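PDB 4JJO: cellulose binding protein from Clavibacter michiganensis, which is an expansin portion of a longer cellulase-type protein, associated with plant cell-wall loosening and probably with binding of polysaccharides such as cellulose. Local coordinates for residues Y10-G15 with P26-D31. Numbering follows the deposited sequence.
Sequences YSLGQG and PAVPAD
Val28 points its side chain at residues Leu12 to Gly15, and one methyl, CG2, does the touching. With CG1 anti to the backbone N (chi1 171°), CG2 of Val28 is set beside that N, on the side of Leu12 to Gly15. CG2 of Val28 meets CB of Leu12 at 4.1 Å, the apolar part of the contact. Gly13 O lies 3.9 Å from CG2 of Val28. Gly15 brings its CA to 4.0 Å from CG2 of Val28. The CB of Gln14 points away, but its backbone O lies 3.9 Å from CG2 of Val28. No direct hydrogen bond joins the two segments. A water spans them instead, donating to Gln14 O (3.2 Å) and accepting from Val28 N (3.1 Å). Both segments belong to the long loop between strands 3-10 and 34-38 of the double-psi beta-barrel domain, the N-terminal domain of the expansin fold. Within residues 10-15, Ser11 OG accepts from Gly13 N at 3.1 Å, an ST turn. Tyr34 ties the two parts to the barrel: its OH hydrogen-bonds Leu12 N, and the side chains of Val28 and Pro29 touch Tyr34 of strand 34-38.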
ATOM      1  N   TYR A  10      -8.831  15.657   3.633  1.00 19.48           N
ATOM      2  CA  TYR A  10      -8.301  15.563   4.985  1.00 20.51           C
ATOM      3  C   TYR A  10      -6.781  15.613   4.907  1.00 21.38           C
ATOM      4  O   TYR A  10      -6.214  15.737   3.819  1.00 20.60           O
ATOM      5  CB  TYR A  10      -8.761  14.268   5.659  1.00 21.65           C
ATOM      6  CG  TYR A  10      -7.877  13.074   5.383  1.00 21.75           C
ATOM      7  CD1 TYR A  10      -7.206  12.433   6.415  1.00 23.54           C
ATOM      8  CD2 TYR A  10      -7.714  12.587   4.095  1.00 21.15           C
ATOM      9  CE1 TYR A  10      -6.401  11.341   6.172  1.00 24.88           C
ATOM     10  CE2 TYR A  10      -6.909  11.498   3.842  1.00 21.40           C
ATOM     11  CZ  TYR A  10      -6.256  10.878   4.884  1.00 23.50           C
ATOM     12  OH  TYR A  10      -5.453   9.789   4.644  1.00 25.28           O
ATOM     13  N   SER A  11      -6.115  15.528   6.052  1.00 21.71           N
ATOM     14  CA  SER A  11      -4.659  15.572   6.069  1.00 22.82           C
ATOM     15  C   SER A  11      -4.058  14.650   7.120  1.00 23.34           C
ATOM     16  O   SER A  11      -4.526  14.596   8.257  1.00 24.60           O
ATOM     17  CB  SER A  11      -4.174  17.000   6.320  1.00 24.91           C
ATOM     18  OG  SER A  11      -2.807  17.132   5.972  1.00 25.93           O
ATOM     19  N   LEU A  12      -3.018  13.923   6.723  1.00 23.10           N
ATOM     20  CA  LEU A  12      -2.194  13.175   7.662  1.00 23.80           C
ATOM     21  C   LEU A  12      -1.091  14.077   8.203  1.00 26.03           C
ATOM     22  O   LEU A  12      -0.321  13.681   9.081  1.00 26.42           O
ATOM     23  CB  LEU A  12      -1.573  11.961   6.969  1.00 22.99           C
ATOM     24  CG  LEU A  12      -2.544  10.849   6.580  1.00 23.10           C
ATOM     25  CD1 LEU A  12      -1.819   9.762   5.808  1.00 22.43           C
ATOM     26  CD2 LEU A  12      -3.212  10.279   7.818  1.00 23.37           C
ATOM     27  N   GLY A  13      -1.024  15.294   7.671  1.00 26.86           N
ATOM     28  CA  GLY A  13       0.002  16.247   8.041  1.00 28.77           C
ATOM     29  C   GLY A  13       1.394  15.765   7.687  1.00 29.47           C
ATOM     30  O   GLY A  13       1.593  15.077   6.684  1.00 28.39           O
ATOM     31  N   GLN A  14       2.358  16.138   8.520  1.00 31.72           N
ATOM     32  CA  GLN A  14       3.750  15.768   8.320  1.00 32.60           C
ATOM     33  C   GLN A  14       3.930  14.261   8.399  1.00 31.55           C
ATOM     34  O   GLN A  14       4.737  13.684   7.671  1.00 31.64           O
ATOM     35  CB  GLN A  14       4.618  16.441   9.382  1.00 34.18           C
ATOM     36  CG  GLN A  14       6.100  16.201   9.214  1.00 35.10           C
ATOM     37  CD  GLN A  14       6.940  17.016  10.172  1.00 37.37           C
ATOM     38  OE1 GLN A  14       8.077  17.367   9.864  1.00 39.54           O
ATOM     39  NE2 GLN A  14       6.393  17.307  11.349  1.00 37.45           N
ATOM     40  N   GLY A  15       3.182  13.625   9.293  1.00 30.93           N
ATOM     41  CA  GLY A  15       3.317  12.198   9.513  1.00 30.18           C
ATOM     42  C   GLY A  15       4.580  11.873  10.285  1.00 31.65           C
ATOM     43  O   GLY A  15       5.377  12.757  10.601  1.00 33.54           O
ATOM     44  N   PRO A  26       5.603   3.837   5.567  1.00 20.70           N
ATOM     45  CA  PRO A  26       6.799   4.371   6.233  1.00 22.37           C
ATOM     46  C   PRO A  26       6.804   5.899   6.255  1.00 23.35           C
ATOM     47  O   PRO A  26       7.336   6.508   7.181  1.00 23.67           O
ATOM     48  CB  PRO A  26       7.951   3.852   5.365  1.00 23.47           C
ATOM     49  CG  PRO A  26       7.406   2.680   4.649  1.00 22.84           C
ATOM     50  CD  PRO A  26       5.946   2.941   4.448  1.00 21.33           C
ATOM     51  N   ALA A  27       6.210   6.504   5.233  1.00 23.27           N
ATOM     52  CA  ALA A  27       6.181   7.954   5.117  1.00 24.61           C
ATOM     53  C   ALA A  27       4.956   8.414   4.344  1.00 23.95           C
ATOM     54  O   ALA A  27       4.456   7.709   3.471  1.00 23.04           O
ATOM     55  CB  ALA A  27       7.433   8.442   4.420  1.00 25.98           C
ATOM     56  N   VAL A  28       4.472   9.606   4.675  1.00 25.30           N
ATOM     57  CA  VAL A  28       3.510  10.286   3.825  1.00 25.68           C
ATOM     58  C   VAL A  28       4.224  10.538   2.506  1.00 26.08           C
ATOM     59  O   VAL A  28       5.362  11.002   2.505  1.00 27.18           O
ATOM     60  CB  VAL A  28       3.069  11.627   4.435  1.00 27.93           C
ATOM     61  CG1 VAL A  28       2.250  12.423   3.436  1.00 28.22           C
ATOM     62  CG2 VAL A  28       2.279  11.403   5.716  1.00 27.57           C
ATOM     63  N   PRO A  29       3.576  10.222   1.374  1.00 26.06           N
ATOM     64  CA  PRO A  29       4.289  10.411   0.104  1.00 27.07           C
ATOM     65  C   PRO A  29       4.779  11.843  -0.069  1.00 27.64           C
ATOM     66  O   PRO A  29       4.113  12.780   0.370  1.00 27.19           O
ATOM     67  CB  PRO A  29       3.241  10.057  -0.959  1.00 27.01           C
ATOM     68  CG  PRO A  29       1.928  10.044  -0.253  1.00 26.08           C
ATOM     69  CD  PRO A  29       2.212   9.706   1.176  1.00 25.42           C
ATOM     70  N   ALA A  30       5.930  12.006  -0.711  1.00 29.98           N
ATOM     71  CA  ALA A  30       6.568  13.313  -0.819  1.00 31.51           C
ATOM     72  C   ALA A  30       5.750  14.287  -1.666  1.00 30.58           C
ATOM     73  O   ALA A  30       5.787  15.495  -1.434  1.00 31.39           O
ATOM     74  CB  ALA A  30       7.976  13.169  -1.373  1.00 33.82           C
ATOM     75  N   ASP A  31       5.006  13.768  -2.638  1.00 29.51           N
ATOM     76  CA  ASP A  31       4.152  14.616  -3.462  1.00 29.85           C
ATOM     77  C   ASP A  31       2.831  14.927  -2.761  1.00 27.11           C
ATOM     78  O   ASP A  31       2.015  15.693  -3.273  1.00 26.93           O
ATOM     79  CB  ASP A  31       3.879  13.970  -4.824  1.00 31.09           C
ATOM     80  CG  ASP A  31       3.136  12.649  -4.710  1.00 30.33           C
ATOM     81  OD1 ASP A  31       2.685  12.305  -3.597  1.00 29.03           O
ATOM     82  OD2 ASP A  31       2.995  11.953  -5.739  1.00 30.91           O
TER
HETATM   83  O   HOH W   1       5.812  10.695   7.222  1.00 27.55           O